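Local coordinates for ribonucleoside-diphosphate reductase subunit beta (Streptococcus sanguinis, PDB 4N83) that houses a dimanganese or diiron cofactor and serves as the radical-generating small subunit of a class Ib ribonucleotide reductase, which makes deoxyribonucleotides, at the interface of chains A and B. Sequence-based numbering; all coordinates share one arbitrary frame. Chains: chain A/B, Ribonucleoside-diphosphate reductase subunit beta.

Contact 1: the interface of chains A and B. Residues chain A 63, 101-102, 105; chain B 8-10, 22.
A:Lys102 reaches from helix 84-111 of one subunit between two tryptophans of the other, B:Trp10 and B:Trp22, and meets each with its aliphatic chain. Its CG lies anti to the backbone N (chi1 175°), and the chain runs extended as far as CE before turning at the last torsion. Against B:Trp10 it crosses at about a right angle: the CB methylene sits over the face of the five-membered ring, 3.8 Å from its centroid, as a CH-pi contact, and CG follows over the same indole toward the rim. Against B:Trp22 the lysine slides past in the opposite direction, with CD 3.7 Å from CE2 of that indole and CE near its pyrrole side. The two tryptophans also touch within their own chain, CH2 of B:Trp10 lying over a face of B:Trp22 near its rim.

One turn further along the helix, A:Ser105 meets the root of B:Trp10. Its CB is 3.7 Å from the tryptophan CB, while its hydroxyl OG accepts a weak hydrogen bond from the backbone N of B:Trp10 (3.4 Å). On the other flank, the methyl CB of A:Ala101 packs 3.7 Å from the CG2 branch of B:Ile8. The patch packs the N-terminal segment and helix 16-25 of one subunit against helix 84-111 of its partner, which should help hold the segment in place close to A:Tyr104, the expected radical-bearing tyrosine.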
# COMPACT_ATOMS: atom_id res chain seq x y z
N THR A 63 2.72 -17.27 6.55
CA THR A 63 3.66 -16.16 6.37
C THR A 63 4.26 -16.15 4.97
O THR A 63 4.49 -15.09 4.39
CB THR A 63 4.82 -16.22 7.40
OG1 THR A 63 4.30 -16.48 8.70
CG2 THR A 63 5.60 -14.91 7.41
N ALA A 101 1.78 -10.21 6.77
CA ALA A 101 3.06 -10.91 6.75
C ALA A 101 3.91 -10.60 7.98
O ALA A 101 4.54 -11.49 8.56
CB ALA A 101 3.83 -10.57 5.48
N LYS A 102 3.91 -9.33 8.39
CA LYS A 102 4.66 -8.90 9.57
C LYS A 102 4.06 -9.43 10.87
O LYS A 102 4.79 -9.87 11.76
CB LYS A 102 4.76 -7.36 9.63
CG LYS A 102 5.43 -6.84 10.89
CD LYS A 102 5.66 -5.34 10.85
CE LYS A 102 6.00 -4.79 12.22
NZ LYS A 102 7.22 -5.41 12.81
N SER A 105 5.49 -12.40 12.62
CA SER A 105 6.79 -12.20 13.26
C SER A 105 6.66 -11.70 14.71
O SER A 105 7.47 -12.05 15.56
CB SER A 105 7.66 -11.23 12.46
OG SER A 105 7.82 -11.67 11.12
N ILE B 8 9.17 -13.56 4.24
CA ILE B 8 9.71 -12.34 4.84
C ILE B 8 9.83 -12.51 6.36
O ILE B 8 8.91 -13.02 7.01
CB ILE B 8 8.87 -11.09 4.49
CG1 ILE B 8 9.64 -9.81 4.81
CG2 ILE B 8 7.52 -11.10 5.21
CD1 ILE B 8 8.99 -8.56 4.25
N ASN B 9 10.96 -12.09 6.92
CA ASN B 9 11.26 -12.28 8.33
C ASN B 9 11.64 -10.97 9.01
O ASN B 9 12.66 -10.37 8.66
CB ASN B 9 12.39 -13.30 8.49
CG ASN B 9 12.59 -13.75 9.93
OD1 ASN B 9 11.95 -13.25 10.85
ND2 ASN B 9 13.48 -14.72 10.12
N TRP B 10 10.83 -10.54 9.97
CA TRP B 10 11.06 -9.28 10.68
C TRP B 10 11.82 -9.48 12.00
O TRP B 10 11.89 -8.57 12.83
CB TRP B 10 9.73 -8.56 10.93
CG TRP B 10 8.99 -8.23 9.66
CD1 TRP B 10 8.20 -9.08 8.94
CD2 TRP B 10 8.98 -6.98 8.97
NE1 TRP B 10 7.70 -8.43 7.84
CE2 TRP B 10 8.16 -7.14 7.83
CE3 TRP B 10 9.59 -5.74 9.20
CZ2 TRP B 10 7.93 -6.10 6.93
CZ3 TRP B 10 9.36 -4.70 8.30
CH2 TRP B 10 8.53 -4.89 7.18
N TRP B 22 9.41 1.73 8.72
CA TRP B 22 8.09 1.08 8.82
C TRP B 22 7.39 1.54 10.10
O TRP B 22 6.24 1.97 10.06
CB TRP B 22 8.25 -0.44 8.81
CG TRP B 22 6.97 -1.19 9.08
CD1 TRP B 22 6.49 -1.57 10.30
CD2 TRP B 22 6.02 -1.66 8.11
NE1 TRP B 22 5.30 -2.24 10.16
CE2 TRP B 22 4.99 -2.31 8.82
CE3 TRP B 22 5.94 -1.59 6.72
CZ2 TRP B 22 3.89 -2.89 8.19
CZ3 TRP B 22 4.84 -2.16 6.09
CH2 TRP B 22 3.83 -2.81 6.82

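Contact 2: the interface of chains A and B. Residues chain A 64, 67, 121, 125, 131; chain B 5-8.
Methyl groups of A:Leu64 and A:Thr67, on helix 49-78, meet the N-terminal strand-like segment of chain B at B:Ala7 and B:Ile8. The CD1 branch of A:Leu64 approaches the methyl CB of B:Ala7 to 3.8 Å, and CG2 of A:Thr67 lies 3.7 Å from CB of B:Ile8, the two side chains crossing obliquely. A:Phe121 adds the rim of its ring, turning CE1 toward the carbonyl oxygen of B:Ile8.

Around this small centre, side chains of chain A bind backbone groups of chain B. With OG1 of A:Thr67 beside its own backbone N (chi1 -51°), the hydroxyl accepts a nearly straight hydrogen bond from N of B:Ile8 at 3.2 Å. The amide oxygen OD1 of A:Asn125 takes N of B:Ala7 at 3.2 Å, with the donor tilted from the carbonyl plane. Farther out, A:Gln131 grips B:Tyr5 at both ends of one residue: OE1 accepts from its N at 3.3 Å on an in-plane lone pair, and NE2 donates to its O at 3.1 Å in the plane of the glutamine amide. The extended segment from B:Tyr5 to B:Ile8 therefore lies across helix 49-78, held on its other side by A:Phe121 near the end of helix 114-124, A:Asn125 in the following loop and A:Gln131 early in helix 128-143.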
# COMPACT_ATOMS: atom_id res chain seq x y z
N LEU A 64 4.51 -17.34 4.43
CA LEU A 64 5.02 -17.50 3.07
C LEU A 64 4.04 -16.95 2.04
O LEU A 64 4.44 -16.34 1.05
CB LEU A 64 5.30 -18.98 2.78
CG LEU A 64 6.06 -19.31 1.50
CD1 LEU A 64 7.53 -18.93 1.62
CD2 LEU A 64 5.93 -20.79 1.17
N THR A 67 3.53 -13.11 2.30
CA THR A 67 4.70 -12.52 1.64
C THR A 67 4.52 -12.58 0.12
O THR A 67 4.84 -11.63 -0.58
CB THR A 67 6.00 -13.27 2.01
OG1 THR A 67 6.09 -13.39 3.44
CG2 THR A 67 7.22 -12.52 1.49
N PHE A 121 11.23 -20.73 10.30
CA PHE A 121 11.45 -20.13 8.97
C PHE A 121 12.24 -21.05 8.04
O PHE A 121 11.99 -21.07 6.83
CB PHE A 121 12.13 -18.76 9.08
CG PHE A 121 11.19 -17.63 9.36
CD1 PHE A 121 10.34 -17.15 8.37
CD2 PHE A 121 11.14 -17.04 10.62
CE1 PHE A 121 9.46 -16.11 8.63
CE2 PHE A 121 10.26 -15.99 10.88
CZ PHE A 121 9.42 -15.53 9.88
N ASN A 125 10.57 -22.52 4.31
CA ASN A 125 11.27 -22.23 3.06
C ASN A 125 11.76 -23.48 2.33
O ASN A 125 12.17 -23.40 1.17
CB ASN A 125 12.45 -21.29 3.33
CG ASN A 125 12.01 -19.93 3.86
OD1 ASN A 125 10.92 -19.46 3.56
ND2 ASN A 125 12.88 -19.30 4.65
N GLN A 131 6.12 -24.77 -1.02
CA GLN A 131 6.91 -24.28 -2.15
C GLN A 131 6.25 -24.60 -3.49
O GLN A 131 6.27 -23.78 -4.40
CB GLN A 131 8.33 -24.86 -2.11
CG GLN A 131 9.19 -24.35 -0.97
CD GLN A 131 9.55 -22.88 -1.11
OE1 GLN A 131 9.78 -22.39 -2.22
NE2 GLN A 131 9.60 -22.18 0.01
N TYR B 5 10.22 -19.52 -3.69
CA TYR B 5 9.90 -18.24 -3.04
C TYR B 5 10.36 -18.26 -1.58
O TYR B 5 10.39 -19.32 -0.95
CB TYR B 5 8.40 -17.97 -3.12
CG TYR B 5 8.06 -16.52 -3.40
CD1 TYR B 5 7.93 -15.60 -2.37
CD2 TYR B 5 7.87 -16.08 -4.71
CE1 TYR B 5 7.62 -14.27 -2.63
CE2 TYR B 5 7.56 -14.75 -4.98
CZ TYR B 5 7.44 -13.86 -3.94
OH TYR B 5 7.13 -12.54 -4.21
N LYS B 6 10.69 -17.09 -1.04
CA LYS B 6 11.17 -16.97 0.33
C LYS B 6 10.23 -16.14 1.19
O LYS B 6 9.65 -15.15 0.72
CB LYS B 6 12.58 -16.36 0.36
CG LYS B 6 13.58 -17.07 -0.54
CD LYS B 6 15.00 -17.01 0.01
CE LYS B 6 15.21 -18.02 1.13
NZ LYS B 6 16.64 -18.12 1.52
N ALA B 7 10.08 -16.53 2.45
CA ALA B 7 9.21 -15.83 3.39
C ALA B 7 9.92 -14.62 3.98
O ALA B 7 11.14 -14.66 4.20
CB ALA B 7 8.75 -16.77 4.50
N ILE B 8 9.17 -13.56 4.24
CA ILE B 8 9.71 -12.34 4.84
C ILE B 8 9.83 -12.51 6.36
O ILE B 8 8.91 -13.02 7.01
CB ILE B 8 8.87 -11.09 4.49
CG1 ILE B 8 9.64 -9.81 4.81
CG2 ILE B 8 7.52 -11.10 5.21
CD1 ILE B 8 8.99 -8.56 4.25

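Contact 3: the interface of chains A and B. Residues chain A 71, 75, 78, 91, 94; chain B 71, 75, 78, 91, 94.
The guanidinium groups of A:Arg78 and B:Arg78 meet tip to tip across the dimer axis, their planes 45° apart, each with a glutamine of the opposite subunit over one face. OE1 of B:Gln94 lies above A:Arg78, offset toward the rim, whereas NE2 of A:Gln94 lies over the centre of B:Arg78. Each arginine also meets the glutamine of its own chain: CD of A:Gln94 is at the edge of A:Arg78, and OE1 of B:Gln94 is in the plane of B:Arg78. NH2 of each donates to the same-chain Gln94 OE1 from above the carbonyl plane, at 2.7 Å for A:Arg78. The amides of A:Gln94 and B:Asn91 stack, with planes 20° apart.

The carboxylates of A:Asp75 and B:Asp75 lie beside the arginines, and their OD1 atoms come close, a spacing that is doubtful as evidence at this resolution. A salt bridge between NE of B:Arg78 and OD1 of A:Asp75 is long, at 3.9 Å, the twin of a shorter pairing. In that one, the chain of A:Arg78 is bent at chi3 (39°), which goes with NE turned toward B:Asp75: NE hydrogen-bonds to OD1 of B:Asp75 at 3.2 Å, meeting the oxygen from above the carboxylate plane.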
# COMPACT_ATOMS: atom_id res chain seq x y z
N GLU A 71 4.29 -8.84 -2.15
CA GLU A 71 5.38 -8.51 -3.07
C GLU A 71 4.96 -8.59 -4.54
O GLU A 71 5.11 -7.62 -5.28
CB GLU A 71 6.59 -9.41 -2.79
CG GLU A 71 7.15 -9.25 -1.38
CD GLU A 71 8.31 -10.19 -1.07
OE1 GLU A 71 8.67 -11.01 -1.94
OE2 GLU A 71 8.85 -10.10 0.05
N ASP A 75 0.66 -6.89 -6.97
CA ASP A 75 1.38 -6.26 -8.09
C ASP A 75 0.83 -6.73 -9.43
O ASP A 75 0.63 -5.93 -10.34
CB ASP A 75 2.89 -6.57 -7.99
CG ASP A 75 3.72 -5.82 -9.02
OD1 ASP A 75 3.56 -4.58 -9.12
OD2 ASP A 75 4.53 -6.46 -9.71
N ARG A 78 -2.81 -5.41 -9.96
CA ARG A 78 -2.87 -3.97 -10.22
C ARG A 78 -2.85 -3.62 -11.71
O ARG A 78 -3.57 -2.72 -12.14
CB ARG A 78 -1.72 -3.24 -9.50
CG ARG A 78 -1.43 -1.83 -10.01
CD ARG A 78 -0.63 -1.00 -9.02
NE ARG A 78 0.40 -1.77 -8.34
CZ ARG A 78 0.30 -2.29 -7.11
NH1 ARG A 78 -0.79 -2.13 -6.37
NH2 ARG A 78 1.32 -2.98 -6.62
N ASN A 91 -3.51 -0.57 -3.77
CA ASN A 91 -2.37 -0.06 -2.99
C ASN A 91 -2.61 -0.28 -1.51
O ASN A 91 -1.72 -0.71 -0.78
CB ASN A 91 -2.13 1.43 -3.28
CG ASN A 91 -1.73 1.69 -4.71
OD1 ASN A 91 -1.05 0.87 -5.34
ND2 ASN A 91 -2.13 2.84 -5.24
N GLN A 94 -2.43 -4.10 -0.93
CA GLN A 94 -1.04 -4.58 -0.92
C GLN A 94 -0.31 -4.23 0.37
O GLN A 94 0.49 -5.04 0.87
CB GLN A 94 -0.27 -4.01 -2.11
CG GLN A 94 1.08 -4.69 -2.31
CD GLN A 94 1.79 -4.21 -3.56
OE1 GLN A 94 1.67 -3.05 -3.95
NE2 GLN A 94 2.53 -5.11 -4.20
N GLU B 71 0.38 5.39 -8.64
CA GLU B 71 0.14 4.47 -9.76
C GLU B 71 1.43 3.86 -10.32
O GLU B 71 1.65 2.66 -10.21
CB GLU B 71 -0.64 5.17 -10.88
CG GLU B 71 -2.08 5.49 -10.51
CD GLU B 71 -2.88 6.08 -11.66
OE1 GLU B 71 -2.40 6.07 -12.81
OE2 GLU B 71 -4.00 6.57 -11.40
N ASP B 75 5.58 1.95 -7.92
CA ASP B 75 5.52 0.67 -8.63
C ASP B 75 6.82 0.42 -9.40
O ASP B 75 7.29 -0.72 -9.48
CB ASP B 75 4.33 0.64 -9.59
CG ASP B 75 3.89 -0.77 -9.93
OD1 ASP B 75 3.47 -1.51 -9.02
OD2 ASP B 75 3.95 -1.13 -11.13
N ARG B 78 9.87 -0.06 -6.70
CA ARG B 78 9.95 -1.35 -5.99
C ARG B 78 10.79 -2.40 -6.73
O ARG B 78 11.23 -3.37 -6.12
CB ARG B 78 8.54 -1.91 -5.69
CG ARG B 78 8.00 -2.91 -6.70
CD ARG B 78 6.78 -3.65 -6.19
NE ARG B 78 5.56 -2.85 -6.32
CZ ARG B 78 5.06 -2.05 -5.38
NH1 ARG B 78 5.64 -1.91 -4.19
NH2 ARG B 78 3.94 -1.37 -5.63
N ASN B 91 5.30 -0.51 -0.03
CA ASN B 91 3.86 -0.79 -0.13
C ASN B 91 3.03 0.16 0.75
O ASN B 91 1.97 0.63 0.33
CB ASN B 91 3.55 -2.25 0.23
CG ASN B 91 4.17 -3.23 -0.74
OD1 ASN B 91 4.35 -2.93 -1.92
ND2 ASN B 91 4.50 -4.42 -0.25
N GLN B 94 3.29 3.58 -0.99
CA GLN B 94 2.42 3.67 -2.17
C GLN B 94 0.94 3.84 -1.80
O GLN B 94 0.20 4.52 -2.51
CB GLN B 94 2.58 2.45 -3.08
CG GLN B 94 1.99 2.67 -4.47
CD GLN B 94 2.14 1.46 -5.37
OE1 GLN B 94 2.03 0.32 -4.93
NE2 GLN B 94 2.37 1.72 -6.66

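Contact 1 and contact 2 are neighbours, with C-alpha centres about 10 Å apart, and share B:Ile8, so one N-terminal segment of chain B is engaged successively by both. Contact 3 lies about 17 Å from contact 1 and 19 Å from contact 2, where the same residues of the two chains meet. Helix 49-78 of chain A takes part in all three contacts, and helix 84-111 in contacts 1 and 3. The two-fold symmetry repeats contacts 1 and 2 with the chains exchanged, so reciprocal N-terminal arms flank a polar helical centre in the beta dimer that forms half of the tetramer.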